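Beta-N-acetylhexosaminidase from Streptomyces plicatus hydrolyses terminal non-reducing N-acetyl-D-hexosamine residues from N-acetyl-beta-D-hexosaminides, as a member of glycoside hydrolase family 20. Local coordinates of one contact, PDB 1M01 (chain A, 2.10 Å), residues His192-Asp197 and Val248-Met253, beside the matching contact of the related beta-hexosaminidase Amuc_2018 from Akkermansia muciniphila, PDB 6JEA (chain B, 2.27 Å), residues His125-Asp130 and Ile185-Met190. One frame, after least-squares fit of the local backbone (RMSD 0.36 Å); residues are numbered along the deposited sequences.

Structure 1 (1M01).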
loop_
_atom_site.group_PDB
_atom_site.type_symbol
_atom_site.label_atom_id
_atom_site.label_comp_id
_atom_site.label_asym_id
_atom_site.label_seq_id
_atom_site.Cartn_x
_atom_site.Cartn_y
_atom_site.Cartn_z
ATOM N N HIS A 192 1.811 -3.655 2.916
ATOM C CA HIS A 192 1.432 -4.890 3.589
ATOM C C HIS A 192 1.642 -6.032 2.595
ATOM O O HIS A 192 1.061 -6.023 1.514
ATOM C CB HIS A 192 -0.043 -4.781 4.014
ATOM C CG HIS A 192 -0.635 -6.046 4.558
ATOM N ND1 HIS A 192 -1.991 -6.193 4.769
ATOM C CD2 HIS A 192 -0.071 -7.226 4.914
ATOM C CE1 HIS A 192 -2.236 -7.409 5.226
ATOM N NE2 HIS A 192 -1.087 -8.056 5.323
ATOM N N LEU A 193 2.492 -6.995 2.948
ATOM C CA LEU A 193 2.756 -8.133 2.067
ATOM C C LEU A 193 2.156 -9.413 2.639
ATOM O O LEU A 193 2.512 -9.834 3.743
ATOM C CB LEU A 193 4.265 -8.325 1.868
ATOM C CG LEU A 193 5.041 -7.234 1.119
ATOM C CD1 LEU A 193 6.520 -7.603 1.061
ATOM C CD2 LEU A 193 4.468 -7.073 -0.295
ATOM N N HIS A 194 1.238 -10.019 1.891
ATOM C CA HIS A 194 0.591 -11.264 2.314
ATOM C C HIS A 194 1.526 -12.377 1.843
ATOM O O HIS A 194 1.372 -12.908 0.738
ATOM C CB HIS A 194 -0.778 -11.391 1.642
ATOM C CG HIS A 194 -1.673 -12.414 2.267
ATOM N ND1 HIS A 194 -2.358 -12.188 3.443
ATOM C CD2 HIS A 194 -2.013 -13.663 1.869
ATOM C CE1 HIS A 194 -3.084 -13.253 3.738
ATOM N NE2 HIS A 194 -2.892 -14.162 2.798
ATOM N N LEU A 195 2.487 -12.715 2.703
ATOM C CA LEU A 195 3.524 -13.706 2.421
ATOM C C LEU A 195 3.173 -15.183 2.493
ATOM O O LEU A 195 3.967 -16.023 2.069
ATOM C CB LEU A 195 4.729 -13.448 3.333
ATOM C CG LEU A 195 5.395 -12.081 3.159
ATOM C CD1 LEU A 195 6.460 -11.879 4.236
ATOM C CD2 LEU A 195 6.006 -12.000 1.757
ATOM N N SER A 196 2.013 -15.520 3.040
ATOM C CA SER A 196 1.649 -16.923 3.118
ATOM C C SER A 196 0.147 -17.131 3.129
ATOM O O SER A 196 -0.612 -16.303 3.641
ATOM C CB SER A 196 2.248 -17.567 4.369
ATOM O OG SER A 196 1.619 -17.076 5.540
ATOM N N ASP A 197 -0.270 -18.257 2.564
ATOM C CA ASP A 197 -1.677 -18.604 2.517
ATOM C C ASP A 197 -1.778 -20.081 2.156
ATOM O O ASP A 197 -0.814 -20.836 2.323
ATOM C CB ASP A 197 -2.415 -17.730 1.492
ATOM C CG ASP A 197 -3.880 -17.539 1.844
ATOM O OD1 ASP A 197 -4.656 -18.516 1.745
ATOM O OD2 ASP A 197 -4.255 -16.414 2.237
ATOM N N VAL A 248 4.964 -4.101 6.084
ATOM C CA VAL A 248 4.196 -4.807 7.110
ATOM C C VAL A 248 3.983 -6.232 6.594
ATOM O O VAL A 248 3.085 -6.489 5.789
ATOM C CB VAL A 248 2.825 -4.128 7.335
ATOM C CG1 VAL A 248 2.025 -4.883 8.389
ATOM C CG2 VAL A 248 3.031 -2.681 7.772
ATOM N N PRO A 249 4.823 -7.177 7.035
ATOM C CA PRO A 249 4.675 -8.559 6.574
ATOM C C PRO A 249 3.551 -9.300 7.284
ATOM O O PRO A 249 3.259 -9.036 8.452
ATOM C CB PRO A 249 6.040 -9.161 6.875
ATOM C CG PRO A 249 6.406 -8.482 8.156
ATOM C CD PRO A 249 6.015 -7.033 7.892
ATOM N N GLU A 250 2.916 -10.223 6.569
ATOM C CA GLU A 250 1.846 -11.009 7.158
ATOM C C GLU A 250 2.061 -12.500 6.979
ATOM O O GLU A 250 2.371 -12.969 5.884
ATOM C CB GLU A 250 0.480 -10.660 6.547
ATOM C CG GLU A 250 -0.685 -11.396 7.236
ATOM C CD GLU A 250 -1.976 -11.371 6.433
ATOM O OE1 GLU A 250 -2.117 -10.495 5.551
ATOM O OE2 GLU A 250 -2.855 -12.226 6.695
ATOM N N ILE A 251 1.916 -13.229 8.079
ATOM C CA ILE A 251 1.983 -14.682 8.070
ATOM C C ILE A 251 0.619 -15.002 8.669
ATOM O O ILE A 251 0.414 -14.873 9.874
ATOM C CB ILE A 251 3.096 -15.240 8.977
ATOM C CG1 ILE A 251 4.473 -14.859 8.419
ATOM C CG2 ILE A 251 2.973 -16.761 9.058
ATOM C CD1 ILE A 251 4.766 -15.430 7.036
ATOM N N ASP A 252 -0.322 -15.383 7.815
ATOM C CA ASP A 252 -1.682 -15.672 8.252
ATOM C C ASP A 252 -1.778 -16.917 9.131
ATOM O O ASP A 252 -1.231 -17.971 8.796
ATOM C CB ASP A 252 -2.588 -15.840 7.030
ATOM C CG ASP A 252 -4.021 -15.427 7.303
ATOM O OD1 ASP A 252 -4.450 -15.477 8.477
ATOM O OD2 ASP A 252 -4.724 -15.065 6.333
ATOM N N MET A 253 -2.487 -16.788 10.249
ATOM C CA MET A 253 -2.670 -17.903 11.178
ATOM C C MET A 253 -3.876 -17.642 12.074
ATOM O O MET A 253 -4.221 -16.490 12.329
ATOM C CB MET A 253 -1.413 -18.084 12.038
ATOM C CG MET A 253 -1.023 -16.853 12.841
ATOM S SD MET A 253 0.515 -17.064 13.792
ATOM C CE MET A 253 1.749 -16.872 12.488
HETATM O O HOH W 1 -0.092 -14.011 4.755
HETATM O O HOH W 2 -0.271 -18.792 6.405
#
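Ser-196 reaches Asp-252 across the C-terminal ends of two neighbouring parallel strands, 190-197 and 246-250, in the barrel of the family 20 catalytic domain. Its OG, set between the backbone N and the carbonyl carbon (chi1 70°), accepts a weak bond from Asp-252 N at 3.4 Å, donates to water 2, which in turn donates to Asp-252 O, and lies 3.8 Å from Ile-251 CG2. Water 1 links Ser-196 O to Glu-250 O. On the sheet face that carries His-192 and Glu-250, Val-248 CB packs 4.1 Å from His-192 CA, and Leu-193 N binds Val-248 O at 2.9 Å. Glu-250 OE1 accepts from two rings: His-192 NE2 at 2.7 Å and, from above the carboxylate plane, His-194 ND1 at 2.7 Å. With chi1 at -150°, Asp-252 sets OD2 3.6 Å from His-194 CE1, while OD1 accepts from Gly-318 N. Further out, Trp-350 binds Glu-250 OE2 and His-192 ND1 is hydrogen-bonded to Glu-444. His-194 NE2 donates to Asp-197, which hydrogen-bonds His-256, salt-bridges Arg-168 and lies close to the bound GlcNAc.

Structure 2 (6JEA).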
loop_
_atom_site.group_PDB
_atom_site.type_symbol
_atom_site.label_atom_id
_atom_site.label_comp_id
_atom_site.label_asym_id
_atom_site.label_seq_id
_atom_site.Cartn_x
_atom_site.Cartn_y
_atom_site.Cartn_z
ATOM N N HIS B 125 2.150 -3.655 2.396
ATOM C CA HIS B 125 1.719 -4.820 3.158
ATOM C C HIS B 125 1.950 -6.064 2.306
ATOM O O HIS B 125 1.400 -6.181 1.208
ATOM C CB HIS B 125 0.247 -4.645 3.542
ATOM C CG HIS B 125 -0.370 -5.817 4.237
ATOM N ND1 HIS B 125 -1.720 -5.876 4.515
ATOM C CD2 HIS B 125 0.162 -6.970 4.709
ATOM C CE1 HIS B 125 -1.993 -7.015 5.123
ATOM N NE2 HIS B 125 -0.869 -7.697 5.253
ATOM N N LEU B 126 2.767 -6.990 2.806
ATOM C CA LEU B 126 3.116 -8.208 2.076
ATOM C C LEU B 126 2.308 -9.376 2.634
ATOM O O LEU B 126 2.567 -9.834 3.752
ATOM C CB LEU B 126 4.612 -8.499 2.179
ATOM C CG LEU B 126 5.619 -7.384 1.887
ATOM C CD1 LEU B 126 7.044 -7.906 2.054
ATOM C CD2 LEU B 126 5.420 -6.813 0.499
ATOM N N HIS B 127 1.344 -9.867 1.853
ATOM C CA HIS B 127 0.610 -11.086 2.190
ATOM C C HIS B 127 1.487 -12.263 1.786
ATOM O O HIS B 127 1.414 -12.772 0.667
ATOM C CB HIS B 127 -0.741 -11.113 1.483
ATOM C CG HIS B 127 -1.664 -12.184 1.977
ATOM N ND1 HIS B 127 -2.339 -12.090 3.175
ATOM C CD2 HIS B 127 -2.028 -13.369 1.432
ATOM C CE1 HIS B 127 -3.077 -13.171 3.349
ATOM N NE2 HIS B 127 -2.907 -13.963 2.305
ATOM N N LEU B 128 2.336 -12.702 2.719
ATOM C CA LEU B 128 3.427 -13.609 2.377
ATOM C C LEU B 128 3.009 -15.076 2.331
ATOM O O LEU B 128 3.659 -15.875 1.647
ATOM C CB LEU B 128 4.568 -13.439 3.380
ATOM C CG LEU B 128 5.285 -12.090 3.345
ATOM C CD1 LEU B 128 6.141 -11.899 4.592
ATOM C CD2 LEU B 128 6.125 -11.991 2.083
ATOM N N THR B 129 1.964 -15.460 3.062
ATOM C CA THR B 129 1.602 -16.862 3.225
ATOM C C THR B 129 0.099 -17.033 3.060
ATOM O O THR B 129 -0.682 -16.174 3.480
ATOM C CB THR B 129 2.020 -17.396 4.607
ATOM O OG1 THR B 129 1.182 -16.817 5.615
ATOM C CG2 THR B 129 3.475 -17.055 4.916
ATOM N N ASP B 130 -0.298 -18.147 2.461
ATOM C CA ASP B 130 -1.705 -18.522 2.327
ATOM C C ASP B 130 -1.743 -19.983 1.895
ATOM O O ASP B 130 -0.716 -20.675 1.911
ATOM C CB ASP B 130 -2.442 -17.603 1.351
ATOM C CG ASP B 130 -3.897 -17.390 1.738
ATOM O OD1 ASP B 130 -4.617 -18.389 1.948
ATOM O OD2 ASP B 130 -4.317 -16.220 1.849
ATOM N N ILE B 185 5.075 -4.099 6.034
ATOM C CA ILE B 185 4.301 -4.837 7.030
ATOM C C ILE B 185 4.108 -6.269 6.546
ATOM O O ILE B 185 3.361 -6.498 5.586
ATOM C CB ILE B 185 2.939 -4.170 7.279
ATOM C CG1 ILE B 185 3.109 -2.669 7.524
ATOM C CG2 ILE B 185 2.223 -4.840 8.439
ATOM C CD1 ILE B 185 3.943 -2.344 8.735
ATOM N N PRO B 186 4.746 -7.257 7.167
ATOM C CA PRO B 186 4.524 -8.648 6.763
ATOM C C PRO B 186 3.248 -9.211 7.368
ATOM O O PRO B 186 2.823 -8.820 8.457
ATOM C CB PRO B 186 5.756 -9.371 7.317
ATOM C CG PRO B 186 6.103 -8.587 8.541
ATOM C CD PRO B 186 5.770 -7.142 8.221
ATOM N N GLU B 187 2.636 -10.149 6.645
ATOM C CA GLU B 187 1.468 -10.869 7.138
ATOM C C GLU B 187 1.751 -12.365 7.120
ATOM O O GLU B 187 2.052 -12.934 6.064
ATOM C CB GLU B 187 0.220 -10.554 6.313
ATOM C CG GLU B 187 -1.041 -11.216 6.860
ATOM C CD GLU B 187 -2.277 -10.916 6.030
ATOM O OE1 GLU B 187 -2.200 -10.056 5.126
ATOM O OE2 GLU B 187 -3.326 -11.549 6.277
ATOM N N ILE B 188 1.644 -12.996 8.285
ATOM C CA ILE B 188 1.785 -14.440 8.432
ATOM C C ILE B 188 0.455 -14.949 8.973
ATOM O O ILE B 188 0.166 -14.813 10.170
ATOM C CB ILE B 188 2.947 -14.824 9.355
ATOM C CG1 ILE B 188 4.228 -14.092 8.944
ATOM C CG2 ILE B 188 3.162 -16.326 9.335
ATOM C CD1 ILE B 188 4.693 -14.415 7.547
ATOM N N ASP B 189 -0.364 -15.525 8.100
ATOM C CA ASP B 189 -1.681 -15.986 8.513
ATOM C C ASP B 189 -1.566 -17.185 9.442
ATOM O O ASP B 189 -0.747 -18.084 9.229
ATOM C CB ASP B 189 -2.531 -16.345 7.296
ATOM C CG ASP B 189 -3.208 -15.137 6.685
ATOM O OD1 ASP B 189 -3.175 -14.066 7.321
ATOM O OD2 ASP B 189 -3.769 -15.255 5.574
ATOM N N MET B 190 -2.395 -17.187 10.484
ATOM C CA MET B 190 -2.440 -18.274 11.450
ATOM C C MET B 190 -3.722 -18.135 12.251
ATOM O O MET B 190 -4.218 -17.016 12.424
ATOM C CB MET B 190 -1.215 -18.246 12.375
ATOM C CG MET B 190 -1.117 -17.013 13.245
ATOM S SD MET B 190 0.477 -16.925 14.074
ATOM C CE MET B 190 1.561 -16.657 12.677
HETATM O O HOH W 3 -0.375 -13.922 4.937
HETATM O O HOH W 4 -0.475 -18.809 6.299
#
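Thr-129 meets Asp-189 through OG1, which accepts from Asp-189 N at 3.2 Å; the hydroxyl stands between the backbone N and the carbonyl carbon (chi1 71°). The same oxygen is hydrogen-bonded to water 4, a donor to Asp-189 O, and the methyl CG2 comes to 3.9 Å from Ile-188 CD1. Water 3 joins Thr-129 O to Glu-187 O. Ile-185 CB packs 4.3 Å from His-125 CA, and Leu-126 N binds Ile-185 O at 2.9 Å. Glu-187 OE1 takes a weak bond from His-125 NE2 at 2.7 Å and, from above the carboxylate plane, one from His-127 ND1 at 2.8 Å. With CG anti to the carbonyl carbon (chi1 -84°), Asp-189 brings OD2 to 3.1 Å from His-127 CE1. Further out, Trp-307 binds Glu-187 OE2 and His-125 ND1 is hydrogen-bonded to His-396. His-127 NE2 donates to Asp-130 of the charge relay system, which hydrogen-bonds His-193 of the same system, salt-bridges the substrate-binding Arg-101 and lies close to a bound GlcNAc.

Structure 1 against structure 2
From Ser-196(A) to Thr-129(B) the hydroxyl stays and a methyl comes: OG of Ser-196(A) and OG1 of Thr-129(B) are 0.5 Å apart after superposition, while CG2 of Thr-129(B) has no counterpart in the serine side chain. The touch between this side chain and Ile-251(A) / Ile-188(B) is kept. The link from hydroxyl to backbone is kept too, with Asp-252(A) N and Ser-196(A) OG 3.4 Å apart and Asp-189(B) N and Thr-129(B) OG1 at 3.2 Å. Both waters hold their places, water 1 as water 3 and water 2 as water 4.

At Val-248(A) / Ile-185(B) the branches match by place: CG1 of Val-248(A) and CG2 of Ile-185(B) are 0.2 Å apart, and CG2 of Val-248(A) and CG1 of Ile-185(B) 0.3 Å apart. The packing of CB on His-192(A) or His-125(B) is kept, and the ring keeps its place.

The aspartate beside the first exchange turns, from chi1 -150° in Asp-252(A) to -84° in Asp-189(B). CG of Asp-252(A) and CG of Asp-189(B) stand 1.1 Å apart after superposition; OD2 still touches CE1 of the unmoved His-194(A) / His-127(B), but the place of OD1 of Asp-252(A), which accepts from Gly-318(A) N, is left.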